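Local coordinates for alginate lyase (Aplysia kurodai, PDB 5GMT), which cleaves the glycosidic bonds of the seaweed polysaccharide alginate as a family 14 polysaccharide lyase with specificity for polymannuronate, at residues Trp17-Val22 and Lys266-Leu271. Numbering follows the deposited sequence.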
# COMPACT_ATOMS: atom_id res chain seq x y z
N TRP A 17 -15.49 -5.33 3.32
CA TRP A 17 -14.73 -6.50 2.87
C TRP A 17 -13.67 -6.87 3.89
O TRP A 17 -13.08 -6.01 4.52
CB TRP A 17 -14.10 -6.22 1.50
CG TRP A 17 -13.11 -7.27 1.03
CD1 TRP A 17 -13.38 -8.42 0.33
CD2 TRP A 17 -11.69 -7.23 1.20
NE1 TRP A 17 -12.21 -9.10 0.07
CE2 TRP A 17 -11.16 -8.39 0.59
CE3 TRP A 17 -10.81 -6.33 1.81
CZ2 TRP A 17 -9.81 -8.67 0.59
CZ3 TRP A 17 -9.46 -6.62 1.80
CH2 TRP A 17 -8.98 -7.77 1.19
N SER A 18 -13.43 -8.17 4.06
CA SER A 18 -12.31 -8.63 4.87
C SER A 18 -11.75 -9.92 4.31
O SER A 18 -12.42 -10.62 3.55
CB SER A 18 -12.73 -8.82 6.33
OG SER A 18 -13.63 -9.91 6.46
N LEU A 19 -10.52 -10.23 4.69
CA LEU A 19 -9.88 -11.48 4.32
C LEU A 19 -8.96 -11.91 5.45
O LEU A 19 -7.89 -11.35 5.64
CB LEU A 19 -9.12 -11.33 2.99
CG LEU A 19 -8.56 -12.59 2.32
CD1 LEU A 19 -8.50 -12.42 0.81
CD2 LEU A 19 -7.18 -12.97 2.87
N SER A 20 -9.41 -12.90 6.22
CA SER A 20 -8.69 -13.32 7.42
C SER A 20 -7.46 -14.13 7.07
O SER A 20 -6.38 -13.91 7.62
CB SER A 20 -9.60 -14.15 8.34
OG SER A 20 -10.80 -13.46 8.61
N SER A 21 -7.65 -15.06 6.14
CA SER A 21 -6.64 -16.06 5.84
C SER A 21 -6.76 -16.46 4.38
O SER A 21 -7.75 -16.15 3.72
CB SER A 21 -6.81 -17.29 6.73
OG SER A 21 -8.08 -17.88 6.50
N VAL A 22 -5.76 -17.16 3.87
CA VAL A 22 -5.84 -17.68 2.51
C VAL A 22 -5.82 -19.21 2.57
O VAL A 22 -5.30 -19.80 3.52
CB VAL A 22 -4.68 -17.17 1.64
CG1 VAL A 22 -4.86 -15.66 1.37
CG2 VAL A 22 -3.36 -17.44 2.34
N LYS A 266 -2.00 -11.12 6.80
CA LYS A 266 -3.27 -11.71 7.22
C LYS A 266 -4.23 -10.61 7.68
O LYS A 266 -3.85 -9.44 7.75
CB LYS A 266 -3.03 -12.72 8.35
CG LYS A 266 -2.55 -12.09 9.65
CD LYS A 266 -2.27 -13.15 10.73
CE LYS A 266 -1.75 -12.53 12.02
NZ LYS A 266 -2.77 -11.61 12.66
N ASN A 267 -5.48 -10.97 7.97
CA ASN A 267 -6.41 -10.04 8.63
C ASN A 267 -6.60 -8.72 7.85
O ASN A 267 -6.52 -7.64 8.42
CB ASN A 267 -5.91 -9.75 10.05
CG ASN A 267 -6.97 -9.15 10.94
OD1 ASN A 267 -8.16 -9.20 10.62
ND2 ASN A 267 -6.55 -8.56 12.07
N PHE A 268 -6.83 -8.84 6.54
CA PHE A 268 -7.22 -7.70 5.70
C PHE A 268 -8.62 -7.21 6.03
O PHE A 268 -9.53 -8.02 6.25
CB PHE A 268 -7.17 -8.08 4.22
CG PHE A 268 -5.80 -8.33 3.68
CD1 PHE A 268 -5.08 -7.31 3.08
CD2 PHE A 268 -5.23 -9.59 3.76
CE1 PHE A 268 -3.82 -7.54 2.58
CE2 PHE A 268 -3.97 -9.83 3.25
CZ PHE A 268 -3.26 -8.81 2.65
N GLN A 269 -8.82 -5.90 6.04
CA GLN A 269 -10.15 -5.31 6.19
C GLN A 269 -10.25 -4.00 5.42
O GLN A 269 -9.31 -3.20 5.41
CB GLN A 269 -10.49 -5.00 7.65
CG GLN A 269 -10.33 -6.12 8.65
CD GLN A 269 -10.57 -5.61 10.06
OE1 GLN A 269 -11.57 -4.93 10.31
NE2 GLN A 269 -9.66 -5.91 10.96
N ILE A 270 -11.40 -3.76 4.80
CA ILE A 270 -11.68 -2.45 4.24
C ILE A 270 -12.98 -1.95 4.85
O ILE A 270 -14.03 -2.62 4.74
CB ILE A 270 -11.76 -2.48 2.70
CG1 ILE A 270 -10.37 -2.72 2.11
CG2 ILE A 270 -12.32 -1.17 2.18
CD1 ILE A 270 -10.36 -2.82 0.59
N LEU A 271 -12.90 -0.81 5.52
CA LEU A 271 -14.07 -0.15 6.08
C LEU A 271 -14.36 1.15 5.34
O LEU A 271 -13.46 1.73 4.74
CB LEU A 271 -13.88 0.16 7.57
CG LEU A 271 -13.52 -1.02 8.47
CD1 LEU A 271 -12.01 -1.18 8.54
CD2 LEU A 271 -14.11 -0.79 9.85
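With CG anti to the backbone N (chi1 170°), the indole of Trp-17 reaches over strand 266-271 between Phe-268 and Ile-270, whose own CG and CG1 lie anti to their carbonyl carbons. The six-membered part of the indole does the touching: CH2 comes to 3.5 Å from Phe-268 CB, while CE3 meets Ile-270 CG1 at 3.6 Å as the two side chains cross obliquely. Leu-19 lies alongside Phe-268, its CD2 4.0 Å from Phe-268 CD2, and all four side chains share one sheet face.

The strands run almost exactly antiparallel. Ile-270 N to Trp-17 O is the shortest bond at 2.8 Å, nearly straight and in the carbonyl plane; the return bond from Trp-17 N to Ile-270 O is weak. Leu-19 and Phe-268 form the next hydrogen-bonded pair, but Phe-268 N approaches Leu-19 O with a bent N-H...O angle of 139° and from above the carbonyl plane. There Asn-267, at positive phi (57°), joins Phe-268 opposite Leu-19 in a G1 beta bulge, and Asn-267 N instead reaches Ser-20 O at 3.1 Å.

On the face that carries these side chains, Trp-17 NE1 donates a hydrogen bond to the backbone O of His-34, whose ring stacks on the indole, and Phe-35 meets Phe-268 edge-to-face. Bond and stack together limit the indole's rotation. Backbone bonds and this apolar face join the N-terminal strand to strand 261-272 in an antiparallel sheet of this concanavalin-clan lyase, with the bulge absorbing the extra residue as the pairing ends.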